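Local structure of Ufm1-specific protease (5EJJ) at residues Asn14-Arg19 / Val49-Tyr53; Gly35-Lys41 / Ile73-Leu79; Cys129-Val133 / Glu201-Met205. The protein is a thiol protease that hydrolyses the peptide bond at the C-terminal glycine of the ubiquitin-like modifier Ufm1, releasing it from its target proteins. All coordinates share one frame; numbering follows the deposited sequence.

Interaction 1: residues Asn14-Arg19 / Val49-Tyr53; sequences NYANLR and VLFAY
Tyr15 carries CG opposite its backbone N (chi1 -178°) and Phe51 carries CG beside its own (chi1 -66°), which brings the Tyr15 edge to the Phe51 face. The two rings form a T-shaped (edge-to-face) pair with centroids 5.3 Å apart. Tyr15 CB lies over the same ring in a CH-pi contact, 3.9 Å from the Phe51 centroid. One turn on, Leu18 sets CD2 against Phe51 CB at 3.5 Å, and its CG lies 3.9 Å from CE1 of Tyr53, the Leu18 and Tyr53 side chains lying antiparallel, flank to flank. This is the packing of helix 8-19 on the outermost strand 45-53 of the four-stranded sheet in the N-terminal MPN region, with the two segments running roughly parallel, 29° apart. Ile81 of strand 74-81 touches both rings, and Leu79 touches Phe51 and Val49. At the start of the segment the chemistry turns polar: Asn14 ND2 donates to the backbone O of Val49 at 2.7 Å, with the carbonyl oxygen close to the amide plane. Asn327, from a loop, accepts from Phe51 N through its OD1. At the outer end Arg19 NH1 comes within 3.6 Å of Tyr53 OH, with the guanidinium and ring planes steeply inclined.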
loop_
_atom_site.group_PDB
_atom_site.type_symbol
_atom_site.label_atom_id
_atom_site.label_comp_id
_atom_site.label_asym_id
_atom_site.label_seq_id
_atom_site.Cartn_x
_atom_site.Cartn_y
_atom_site.Cartn_z
ATOM N N ASN A 14 -10.079 -7.890 9.943
ATOM C CA ASN A 14 -10.996 -7.207 9.053
ATOM C C ASN A 14 -12.303 -6.931 9.763
ATOM O O ASN A 14 -12.820 -5.819 9.691
ATOM C CB ASN A 14 -11.226 -8.003 7.784
ATOM C CG ASN A 14 -10.236 -7.662 6.684
ATOM O OD1 ASN A 14 -9.361 -6.800 6.833
ATOM N ND2 ASN A 14 -10.370 -8.355 5.560
ATOM N N TYR A 15 -12.823 -7.941 10.462
ATOM C CA TYR A 15 -14.012 -7.782 11.301
ATOM C C TYR A 15 -13.797 -6.673 12.307
ATOM O O TYR A 15 -14.690 -5.858 12.568
ATOM C CB TYR A 15 -14.310 -9.049 12.074
ATOM C CG TYR A 15 -15.564 -8.947 12.910
ATOM C CD1 TYR A 15 -15.518 -8.454 14.204
ATOM C CD2 TYR A 15 -16.798 -9.364 12.406
ATOM C CE1 TYR A 15 -16.662 -8.362 14.979
ATOM C CE2 TYR A 15 -17.954 -9.280 13.170
ATOM C CZ TYR A 15 -17.883 -8.771 14.465
ATOM O OH TYR A 15 -19.030 -8.676 15.247
ATOM N N ALA A 16 -12.605 -6.679 12.893
ATOM C CA ALA A 16 -12.189 -5.625 13.784
ATOM C C ALA A 16 -12.424 -4.278 13.127
ATOM O O ALA A 16 -13.086 -3.423 13.713
ATOM C CB ALA A 16 -10.718 -5.799 14.170
ATOM N N ASN A 17 -11.911 -4.095 11.910
ATOM C CA ASN A 17 -11.963 -2.782 11.260
ATOM C C ASN A 17 -13.383 -2.311 10.904
ATOM O O ASN A 17 -13.693 -1.132 11.015
ATOM C CB ASN A 17 -11.097 -2.745 10.004
ATOM C CG ASN A 17 -9.656 -2.976 10.293
ATOM O OD1 ASN A 17 -9.315 -3.377 11.393
ATOM N ND2 ASN A 17 -8.784 -2.729 9.309
ATOM N N LEU A 18 -14.229 -3.233 10.456
ATOM C CA LEU A 18 -15.591 -2.880 10.107
ATOM C C LEU A 18 -16.279 -2.412 11.362
ATOM O O LEU A 18 -16.932 -1.362 11.384
ATOM C CB LEU A 18 -16.349 -4.091 9.580
ATOM C CG LEU A 18 -17.782 -3.781 9.162
ATOM C CD1 LEU A 18 -17.768 -2.720 8.086
ATOM C CD2 LEU A 18 -18.450 -5.041 8.670
ATOM N N ARG A 19 -16.130 -3.225 12.405
ATOM C CA ARG A 19 -16.713 -2.951 13.709
ATOM C C ARG A 19 -16.367 -1.528 14.139
ATOM O O ARG A 19 -17.263 -0.746 14.467
ATOM C CB ARG A 19 -16.192 -3.951 14.726
ATOM C CG ARG A 19 -17.170 -4.265 15.817
ATOM C CD ARG A 19 -18.219 -5.204 15.319
ATOM N NE ARG A 19 -19.273 -5.327 16.316
ATOM C CZ ARG A 19 -20.264 -4.448 16.453
ATOM N NH1 ARG A 19 -20.329 -3.380 15.655
ATOM N NH2 ARG A 19 -21.194 -4.637 17.383
ATOM N N VAL A 49 -11.184 -11.701 3.286
ATOM C CA VAL A 49 -12.497 -11.883 3.866
ATOM C C VAL A 49 -13.108 -10.512 4.123
ATOM O O VAL A 49 -12.608 -9.730 4.926
ATOM C CB VAL A 49 -12.436 -12.714 5.133
ATOM C CG1 VAL A 49 -13.818 -12.846 5.717
ATOM C CG2 VAL A 49 -11.875 -14.083 4.816
ATOM N N LEU A 50 -14.174 -10.193 3.403
ATOM C CA LEU A 50 -14.762 -8.867 3.547
ATOM C C LEU A 50 -16.116 -8.886 4.253
ATOM O O LEU A 50 -17.076 -9.488 3.771
ATOM C CB LEU A 50 -14.841 -8.163 2.206
ATOM C CG LEU A 50 -13.457 -7.833 1.647
ATOM C CD1 LEU A 50 -13.559 -7.217 0.237
ATOM C CD2 LEU A 50 -12.664 -6.931 2.616
ATOM N N PHE A 51 -16.173 -8.233 5.412
ATOM C CA PHE A 51 -17.391 -8.179 6.203
ATOM C C PHE A 51 -18.263 -6.989 5.793
ATOM O O PHE A 51 -17.757 -5.946 5.349
ATOM C CB PHE A 51 -17.044 -8.102 7.691
ATOM C CG PHE A 51 -16.373 -9.324 8.214
ATOM C CD1 PHE A 51 -14.997 -9.391 8.294
ATOM C CD2 PHE A 51 -17.113 -10.418 8.613
ATOM C CE1 PHE A 51 -14.364 -10.534 8.778
ATOM C CE2 PHE A 51 -16.485 -11.577 9.089
ATOM C CZ PHE A 51 -15.113 -11.634 9.170
ATOM N N ALA A 52 -19.574 -7.153 5.950
ATOM C CA ALA A 52 -20.535 -6.101 5.625
ATOM C C ALA A 52 -21.842 -6.252 6.405
ATOM O O ALA A 52 -22.309 -7.379 6.649
ATOM C CB ALA A 52 -20.828 -6.100 4.144
ATOM N N TYR A 53 -22.428 -5.110 6.784
ATOM C CA TYR A 53 -23.776 -5.076 7.343
ATOM C C TYR A 53 -24.789 -5.410 6.246
ATOM O O TYR A 53 -24.486 -5.285 5.061
ATOM C CB TYR A 53 -24.075 -3.705 7.933
ATOM C CG TYR A 53 -23.191 -3.310 9.094
ATOM C CD1 TYR A 53 -22.030 -2.592 8.887
ATOM C CD2 TYR A 53 -23.528 -3.640 10.400
ATOM C CE1 TYR A 53 -21.222 -2.208 9.949
ATOM C CE2 TYR A 53 -22.724 -3.268 11.469
ATOM C CZ TYR A 53 -21.573 -2.546 11.236
ATOM O OH TYR A 53 -20.762 -2.158 12.289
#

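Interaction 2: residues Gly35-Lys41 / Ile73-Leu79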
loop_
_atom_site.group_PDB
_atom_site.type_symbol
_atom_site.label_atom_id
_atom_site.label_comp_id
_atom_site.label_asym_id
_atom_site.label_seq_id
_atom_site.Cartn_x
_atom_site.Cartn_y
_atom_site.Cartn_z
ATOM N N GLY A 35 -20.915 -11.382 5.065
ATOM C CA GLY A 35 -19.810 -10.996 4.197
ATOM C C GLY A 35 -19.435 -11.892 3.035
ATOM O O GLY A 35 -19.984 -12.979 2.872
ATOM N N PHE A 36 -18.478 -11.430 2.233
ATOM C CA PHE A 36 -17.968 -12.222 1.110
ATOM C C PHE A 36 -16.524 -12.712 1.309
ATOM O O PHE A 36 -15.721 -12.065 1.991
ATOM C CB PHE A 36 -18.083 -11.440 -0.199
ATOM C CG PHE A 36 -19.340 -10.650 -0.311
ATOM C CD1 PHE A 36 -19.343 -9.291 -0.022
ATOM C CD2 PHE A 36 -20.530 -11.264 -0.684
ATOM C CE1 PHE A 36 -20.508 -8.547 -0.127
ATOM C CE2 PHE A 36 -21.701 -10.535 -0.786
ATOM C CZ PHE A 36 -21.691 -9.171 -0.510
ATOM N N VAL A 37 -16.213 -13.852 0.693
ATOM C CA VAL A 37 -14.898 -14.479 0.797
ATOM C C VAL A 37 -14.241 -14.610 -0.587
ATOM O O VAL A 37 -14.756 -15.283 -1.482
ATOM C CB VAL A 37 -15.006 -15.855 1.493
ATOM C CG1 VAL A 37 -13.661 -16.506 1.656
ATOM C CG2 VAL A 37 -15.662 -15.692 2.825
ATOM N N PHE A 38 -13.108 -13.941 -0.758
ATOM C CA PHE A 38 -12.461 -13.847 -2.051
ATOM C C PHE A 38 -11.143 -14.591 -1.986
ATOM O O PHE A 38 -10.498 -14.620 -0.940
ATOM C CB PHE A 38 -12.217 -12.393 -2.401
ATOM C CG PHE A 38 -13.464 -11.613 -2.659
ATOM C CD1 PHE A 38 -14.107 -11.701 -3.886
ATOM C CD2 PHE A 38 -13.984 -10.774 -1.693
ATOM C CE1 PHE A 38 -15.266 -10.965 -4.149
ATOM C CE2 PHE A 38 -15.130 -10.034 -1.933
ATOM C CZ PHE A 38 -15.780 -10.125 -3.168
ATOM N N GLY A 39 -10.736 -15.204 -3.093
ATOM C CA GLY A 39 -9.573 -16.056 -3.032
ATOM C C GLY A 39 -9.122 -16.606 -4.355
ATOM O O GLY A 39 -9.719 -16.326 -5.398
ATOM N N ARG A 40 -8.042 -17.379 -4.302
ATOM C CA ARG A 40 -7.501 -18.055 -5.460
ATOM C C ARG A 40 -8.119 -19.458 -5.558
ATOM O O ARG A 40 -7.667 -20.405 -4.907
ATOM C CB ARG A 40 -5.981 -18.110 -5.352
ATOM C CG ARG A 40 -5.320 -16.736 -5.298
ATOM C CD ARG A 40 -3.807 -16.812 -5.015
ATOM N NE ARG A 40 -3.213 -15.476 -5.030
ATOM C CZ ARG A 40 -2.278 -15.053 -4.186
ATOM N NH1 ARG A 40 -1.819 -15.861 -3.244
ATOM N NH2 ARG A 40 -1.793 -13.820 -4.296
ATOM N N LYS A 41 -9.167 -19.569 -6.372
ATOM C CA LYS A 41 -10.024 -20.752 -6.444
ATOM C C LYS A 41 -9.303 -22.035 -6.776
ATOM O O LYS A 41 -9.649 -23.078 -6.261
ATOM C CB LYS A 41 -11.137 -20.531 -7.465
ATOM C CG LYS A 41 -12.276 -21.528 -7.396
ATOM C CD LYS A 41 -13.530 -20.853 -7.919
ATOM C CE LYS A 41 -14.509 -21.809 -8.582
ATOM N NZ LYS A 41 -15.297 -21.045 -9.615
ATOM N N ILE A 73 -7.930 -13.342 -8.410
ATOM C CA ILE A 73 -8.745 -13.555 -7.238
ATOM C C ILE A 73 -10.216 -13.400 -7.578
ATOM O O ILE A 73 -10.610 -12.486 -8.285
ATOM C CB ILE A 73 -8.352 -12.530 -6.189
ATOM C CG1 ILE A 73 -6.940 -12.832 -5.722
ATOM C CG2 ILE A 73 -9.306 -12.525 -5.021
ATOM C CD1 ILE A 73 -6.548 -12.082 -4.499
ATOM N N GLU A 74 -11.044 -14.303 -7.079
ATOM C CA GLU A 74 -12.476 -14.183 -7.302
ATOM C C GLU A 74 -13.258 -14.585 -6.066
ATOM O O GLU A 74 -12.698 -15.062 -5.084
ATOM C CB GLU A 74 -12.880 -15.093 -8.443
ATOM C CG GLU A 74 -12.729 -16.538 -8.105
ATOM C CD GLU A 74 -12.712 -17.399 -9.340
ATOM O OE1 GLU A 74 -11.603 -17.817 -9.765
ATOM O OE2 GLU A 74 -13.810 -17.652 -9.898
ATOM N N LEU A 75 -14.562 -14.386 -6.131
ATOM C CA LEU A 75 -15.495 -14.870 -5.123
ATOM C C LEU A 75 -15.395 -16.376 -4.966
ATOM O O LEU A 75 -15.568 -17.106 -5.928
ATOM C CB LEU A 75 -16.897 -14.524 -5.606
ATOM C CG LEU A 75 -18.050 -14.450 -4.631
ATOM C CD1 LEU A 75 -18.696 -15.781 -4.648
ATOM C CD2 LEU A 75 -17.512 -14.077 -3.254
ATOM N N VAL A 76 -15.118 -16.849 -3.756
ATOM C CA VAL A 76 -15.007 -18.298 -3.517
ATOM C C VAL A 76 -16.027 -18.766 -2.496
ATOM O O VAL A 76 -16.291 -19.954 -2.417
ATOM C CB VAL A 76 -13.575 -18.784 -3.067
ATOM C CG1 VAL A 76 -12.587 -18.783 -4.220
ATOM C CG2 VAL A 76 -13.055 -17.951 -1.914
ATOM N N GLY A 77 -16.606 -17.838 -1.734
ATOM C CA GLY A 77 -17.595 -18.197 -0.735
ATOM C C GLY A 77 -18.153 -16.997 0.006
ATOM O O GLY A 77 -17.832 -15.852 -0.308
ATOM N N ASN A 78 -19.000 -17.259 0.996
ATOM C CA ASN A 78 -19.524 -16.212 1.879
ATOM C C ASN A 78 -19.475 -16.669 3.331
ATOM O O ASN A 78 -18.974 -17.748 3.650
ATOM C CB ASN A 78 -20.966 -15.837 1.533
ATOM C CG ASN A 78 -21.890 -17.074 1.357
ATOM O OD1 ASN A 78 -21.609 -18.180 1.853
ATOM N ND2 ASN A 78 -22.991 -16.877 0.628
ATOM N N LEU A 79 -20.014 -15.855 4.221
ATOM C CA LEU A 79 -19.876 -16.181 5.621
ATOM C C LEU A 79 -21.153 -15.901 6.380
ATOM O O LEU A 79 -21.908 -14.997 6.028
ATOM C CB LEU A 79 -18.670 -15.447 6.235
ATOM C CG LEU A 79 -18.741 -13.918 6.345
ATOM C CD1 LEU A 79 -19.284 -13.482 7.691
ATOM C CD2 LEU A 79 -17.382 -13.299 6.102
HETATM O O HOH W 1 -9.100 -17.743 -8.701
#
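Val37 faces both Val76 and Gly77, a classic beta bulge in the antiparallel pairing of the two central strands of the MPN-region sheet. The carbonyl O of Val37 is gripped by two donors, Val76 N at 2.8 Å, almost in line with the C=O bond, and Gly77 N at 3.2 Å. Val37 N returns a bond to Gly77 O, and beyond the bulge Gly39 and Glu74 exchange a pair of backbone hydrogen bonds. The buried part is tightly filled on both faces. On one, the Phe38 ring carries CD2 of Leu75 over its face, 3.9 Å from Phe38 CE1, while Leu65 of helix 59-68 packs against both Phe36 and Phe38. On the other, Val37 CG1 meets Val76 CG2, and Leu79 has its CG between its own N and carbonyl carbon (chi1 67°), which lays the isobutyl group against Gly35, where the absence of a side chain lets it approach. Asn78 reaches beyond the pair to Thr94 and to the backbone O of Leu88. The contact is looser around exposed Lys41: its CB and CD lie along the Glu74 carboxylate, and NZ makes a long salt bridge of 3.7 Å to Glu74 OE2. The other carboxylate oxygen is tied back through a water, which accepts from Lys41 N and donates to Glu74 OE1 at 2.7 Å.

Interaction 3: residues Cys129-Val133 / Glu201-Met205; sequences CVSRV and EFTAM
Phe202 and Cys129 meet at the start of the contact, the cysteine approaching the ring obliquely. Both have the first side-chain atom beyond CB set beside the backbone N and opposite the carbonyl carbon (chi1 -62° for Phe202, -55° for Cys129). Phe202 CE1 thereby comes 4.0 Å from Cys129 CB, and SG makes a sulfur-aromatic contact at 5.3 Å from the ring centroid. The Val130 carbonyl O sits near the plane of this ring, at its edge, but is held by the backbone: Phe202 N donates to it at 2.8 Å, and the N-H...O line is nearly straight. On the neighbouring positions Val130 and Glu201 put their side chains on the same face of the sheet. Glu201 is extended beyond CG, and its OE1 is hydrogen-bonded to Ser345 OG. Ser131 points toward the partner segment, its CB 3.3 Å from the backbone O of Phe202. Its OG lies between its own N and carbonyl carbon (chi1 63°), 3.9 Å from Ala204 CB. Where the segments diverge, the Ala204 methyl is the group that still touches residues 131-133, 4.0 Å from Val133 CG2 and near the carbonyl O of Arg132. Tyr164 of strand 163-166 packs on Ser131, Phe202 and Ala204, while Leu171 and Ile173 of strand 171-173 also touch the Phe202 ring. The Val130-Glu201 bridge is the parallel step between strands 127-139 and 199-205 in an otherwise antiparallel five-stranded mixed sheet.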
loop_
_atom_site.group_PDB
_atom_site.type_symbol
_atom_site.label_atom_id
_atom_site.label_comp_id
_atom_site.label_asym_id
_atom_site.label_seq_id
_atom_site.Cartn_x
_atom_site.Cartn_y
_atom_site.Cartn_z
ATOM N N CYS A 129 2.604 -6.894 -13.380
ATOM C CA CYS A 129 2.640 -6.360 -14.752
ATOM C C CYS A 129 1.727 -5.155 -14.868
ATOM O O CYS A 129 0.636 -5.175 -14.325
ATOM C CB CYS A 129 2.146 -7.394 -15.740
ATOM S SG CYS A 129 3.029 -8.922 -15.641
ATOM N N VAL A 130 2.139 -4.124 -15.595
ATOM C CA VAL A 130 1.310 -2.929 -15.696
ATOM C C VAL A 130 1.360 -2.280 -17.093
ATOM O O VAL A 130 2.354 -2.376 -17.789
ATOM C CB VAL A 130 1.731 -1.924 -14.614
ATOM C CG1 VAL A 130 3.165 -1.572 -14.790
ATOM C CG2 VAL A 130 0.891 -0.680 -14.658
ATOM N N SER A 131 0.275 -1.641 -17.513
ATOM C CA SER A 131 0.266 -0.879 -18.758
ATOM C C SER A 131 -0.750 0.253 -18.671
ATOM O O SER A 131 -1.682 0.170 -17.882
ATOM C CB SER A 131 -0.024 -1.786 -19.955
ATOM O OG SER A 131 -1.313 -2.359 -19.862
ATOM N N ARG A 132 -0.535 1.331 -19.432
ATOM C CA ARG A 132 -1.545 2.379 -19.581
ATOM C C ARG A 132 -2.478 1.959 -20.680
ATOM O O ARG A 132 -2.059 1.439 -21.726
ATOM C CB ARG A 132 -0.936 3.690 -20.004
ATOM C CG ARG A 132 -0.562 4.569 -18.900
ATOM C CD ARG A 132 -0.599 6.024 -19.339
ATOM N NE ARG A 132 -1.335 6.789 -18.338
ATOM C CZ ARG A 132 -1.674 8.060 -18.473
ATOM N NH1 ARG A 132 -1.318 8.706 -19.588
ATOM N NH2 ARG A 132 -2.370 8.669 -17.500
ATOM N N VAL A 133 -3.758 2.176 -20.443
ATOM C CA VAL A 133 -4.765 1.804 -21.409
ATOM C C VAL A 133 -5.777 2.922 -21.437
ATOM O O VAL A 133 -6.098 3.484 -20.392
ATOM C CB VAL A 133 -5.478 0.544 -20.982
ATOM C CG1 VAL A 133 -6.508 0.228 -21.987
ATOM C CG2 VAL A 133 -4.502 -0.610 -20.853
ATOM N N GLU A 201 6.761 -3.295 -16.809
ATOM C CA GLU A 201 5.912 -2.381 -17.584
ATOM C C GLU A 201 5.752 -2.769 -19.060
ATOM O O GLU A 201 6.741 -3.046 -19.716
ATOM C CB GLU A 201 6.490 -0.982 -17.505
ATOM C CG GLU A 201 5.703 0.076 -18.238
ATOM C CD GLU A 201 5.991 1.487 -17.695
ATOM O OE1 GLU A 201 6.139 2.419 -18.524
ATOM O OE2 GLU A 201 6.060 1.664 -16.441
ATOM N N PHE A 202 4.518 -2.784 -19.579
ATOM C CA PHE A 202 4.257 -3.042 -21.016
ATOM C C PHE A 202 3.564 -1.888 -21.738
ATOM O O PHE A 202 2.983 -0.989 -21.121
ATOM C CB PHE A 202 3.374 -4.258 -21.246
ATOM C CG PHE A 202 3.943 -5.542 -20.757
ATOM C CD1 PHE A 202 4.039 -5.804 -19.395
ATOM C CD2 PHE A 202 4.299 -6.536 -21.653
ATOM C CE1 PHE A 202 4.511 -7.026 -18.936
ATOM C CE2 PHE A 202 4.783 -7.773 -21.214
ATOM C CZ PHE A 202 4.887 -8.014 -19.856
ATOM N N THR A 203 3.619 -1.936 -23.066
ATOM C CA THR A 203 2.867 -1.000 -23.884
ATOM C C THR A 203 1.655 -1.729 -24.430
ATOM O O THR A 203 1.790 -2.810 -25.011
ATOM C CB THR A 203 3.703 -0.447 -25.021
ATOM O OG1 THR A 203 4.638 0.498 -24.491
ATOM C CG2 THR A 203 2.807 0.273 -26.003
ATOM N N ALA A 204 0.464 -1.177 -24.211
ATOM C CA ALA A 204 -0.744 -1.873 -24.655
ATOM C C ALA A 204 -1.137 -1.392 -26.046
ATOM O O ALA A 204 -1.132 -0.182 -26.341
ATOM C CB ALA A 204 -1.890 -1.697 -23.671
ATOM N N MET A 205 -1.458 -2.352 -26.904
ATOM C CA MET A 205 -1.625 -2.070 -28.311
ATOM C C MET A 205 -2.828 -2.776 -28.882
ATOM O O MET A 205 -3.370 -3.689 -28.280
ATOM C CB MET A 205 -0.372 -2.491 -29.047
ATOM C CG MET A 205 0.781 -1.640 -28.645
ATOM S SD MET A 205 2.307 -2.111 -29.407
ATOM C CE MET A 205 2.188 -3.896 -29.333
#

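Overall arrangement
Interactions 1 and 2 belong to one body, the MPN-region sheet: strand 33-40 lies between strands 45-53 and 74-81, and the two contacts touch where Phe51 CE2 meets Leu79 CD2 and where Leu50 N probably bonds to Phe36 O. All three are largely buried; among the touching residues, the exposed ones are Arg19 in interaction 1 and Lys41 in interaction 2. Helix against sheet in interaction 1 relies on aromatic and aliphatic packing with one side-chain hydrogen bond, whereas interaction 2 is a ladder of backbone bonds. Interaction 3 sits in a different sheet, about 28 Å from interaction 2 between centres; a single backbone hydrogen bond joins its segments, the pairing continuing at Ile200.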